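Local structure of nonribosomal peptide synthase (5JJP) at residues Leu109-Pro113 with Pro181-Phe186. The protein probably activates an aliphatic beta-amino acid by ATP-dependent adenylation. Residues are numbered along the deposited sequence; the frame is centred on the assembly and turned at random.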
# COMPACT_ATOMS: atom_id res chain seq x y z
N LEU A 109 -4.95 15.86 -4.33
CA LEU A 109 -3.92 15.82 -5.35
C LEU A 109 -3.39 14.40 -5.44
O LEU A 109 -2.58 14.00 -4.61
CB LEU A 109 -2.79 16.79 -5.05
CG LEU A 109 -3.22 18.25 -4.88
CD1 LEU A 109 -2.07 19.13 -4.38
CD2 LEU A 109 -3.79 18.82 -6.20
N PRO A 110 -3.85 13.65 -6.44
CA PRO A 110 -3.35 12.32 -6.49
C PRO A 110 -1.85 12.32 -6.76
O PRO A 110 -1.36 13.03 -7.65
CB PRO A 110 -4.10 11.71 -7.70
CG PRO A 110 -4.48 12.86 -8.55
CD PRO A 110 -4.78 13.94 -7.55
N PHE A 111 -1.13 11.49 -6.02
CA PHE A 111 0.32 11.43 -6.17
C PHE A 111 0.77 10.11 -6.77
O PHE A 111 0.09 9.10 -6.69
CB PHE A 111 1.00 11.67 -4.82
CG PHE A 111 0.73 10.62 -3.81
CD1 PHE A 111 1.54 9.53 -3.71
CD2 PHE A 111 -0.37 10.74 -2.94
CE1 PHE A 111 1.25 8.55 -2.78
CE2 PHE A 111 -0.67 9.75 -2.04
CZ PHE A 111 0.15 8.67 -1.95
N ILE A 112 1.95 10.15 -7.35
CA ILE A 112 2.62 8.99 -7.90
C ILE A 112 3.85 8.87 -7.04
O ILE A 112 4.71 9.74 -7.13
CB ILE A 112 3.21 9.20 -9.31
CG1 ILE A 112 2.33 9.99 -10.27
CG2 ILE A 112 3.63 7.91 -9.93
CD1 ILE A 112 0.95 9.50 -10.41
N PRO A 113 3.98 7.77 -6.26
CA PRO A 113 5.16 7.64 -5.39
C PRO A 113 6.36 7.10 -6.12
O PRO A 113 6.26 6.16 -6.89
CB PRO A 113 4.69 6.66 -4.32
CG PRO A 113 3.71 5.80 -5.05
CD PRO A 113 3.01 6.67 -6.05
N PRO A 181 -9.58 10.40 -7.44
CA PRO A 181 -8.33 9.69 -7.34
C PRO A 181 -7.45 10.14 -6.18
O PRO A 181 -7.29 11.34 -5.95
CB PRO A 181 -7.60 10.03 -8.63
CG PRO A 181 -8.35 11.10 -9.29
CD PRO A 181 -9.72 11.11 -8.72
N ALA A 182 -6.92 9.16 -5.45
CA ALA A 182 -6.09 9.43 -4.30
C ALA A 182 -4.61 9.24 -4.66
O ALA A 182 -3.77 9.93 -4.16
CB ALA A 182 -6.49 8.50 -3.15
N TYR A 183 -4.31 8.25 -5.47
CA TYR A 183 -2.97 8.02 -5.96
C TYR A 183 -2.99 7.20 -7.24
O TYR A 183 -3.98 6.62 -7.61
CB TYR A 183 -2.12 7.33 -4.89
CG TYR A 183 -2.56 5.96 -4.50
CD1 TYR A 183 -2.12 4.85 -5.20
CD2 TYR A 183 -3.40 5.74 -3.40
CE1 TYR A 183 -2.55 3.56 -4.86
CE2 TYR A 183 -3.80 4.46 -3.03
CZ TYR A 183 -3.36 3.37 -3.76
OH TYR A 183 -3.75 2.06 -3.45
N LEU A 184 -1.86 7.19 -7.89
CA LEU A 184 -1.62 6.42 -9.11
C LEU A 184 -0.33 5.64 -8.97
O LEU A 184 0.72 6.21 -8.60
CB LEU A 184 -1.38 7.33 -10.30
CG LEU A 184 -2.50 7.75 -11.22
CD1 LEU A 184 -3.41 8.68 -10.44
CD2 LEU A 184 -1.92 8.46 -12.45
N ILE A 185 -0.38 4.39 -9.36
CA ILE A 185 0.79 3.55 -9.38
C ILE A 185 0.94 3.06 -10.80
O ILE A 185 0.07 2.39 -11.33
CB ILE A 185 0.66 2.34 -8.42
CG1 ILE A 185 0.28 2.78 -7.00
CG2 ILE A 185 1.93 1.54 -8.38
CD1 ILE A 185 1.37 3.50 -6.27
N PHE A 186 2.12 3.25 -11.35
CA PHE A 186 2.42 2.74 -12.67
C PHE A 186 3.07 1.36 -12.59
O PHE A 186 3.97 1.14 -11.84
CB PHE A 186 3.28 3.73 -13.43
CG PHE A 186 2.50 4.89 -13.95
CD1 PHE A 186 2.15 4.95 -15.28
CD2 PHE A 186 2.06 5.88 -13.11
CE1 PHE A 186 1.41 6.00 -15.78
CE2 PHE A 186 1.32 6.93 -13.59
CZ PHE A 186 0.98 6.99 -14.93
O HOH W 1 -3.99 12.39 -3.13
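A single backbone hydrogen bond, Leu184 N to Phe111 O at 3.0 Å, joins two strands that run in roughly the same direction, 37° apart. Phe111 N lies 3.6 Å from Ala182 O, and no hydrogen bond forms there. Pro113 has no N-H to offer, and its CD sits 3.5 Å from Leu184 O. Two CA-H...O contacts help to fill the seam: Pro110 CA to Ala182 O and Ile112 CA to Leu184 O, both 3.4 Å. Near the start of the pair, a water donates to Ala182 O at 2.7 Å and, more weakly, to Leu109 O at 2.6 Å. Strand 111-114 is an edge of a largely parallel sheet, where the backbones of Ile112 and of Pro110, just before the strand, hydrogen-bond to strand 87-90. Strand 181-186 borders an antiparallel sheet. The bridge Phe111-Tyr183 thus links two sheets of the alpha-beta-alpha-beta-alpha sandwich of this ANL-family enzyme. Ala182 and Tyr183 form a classic beta bulge opposite Met199 of strand 196-200. Tyr183 CB lies over one face of the Phe111 ring, 4.0 Å from its centroid, in a CH-pi contact. Pro113 CG meets Ile185 CD1 at 3.5 Å. Pro110 CB packs on Pro181 CB at 4.0 Å and on Leu184 CD1 at 4.1 Å. Ile112 CG2 reaches Phe186 CD2 at 4.1 Å, and both residues also pack on Ile126 of helix 120-130.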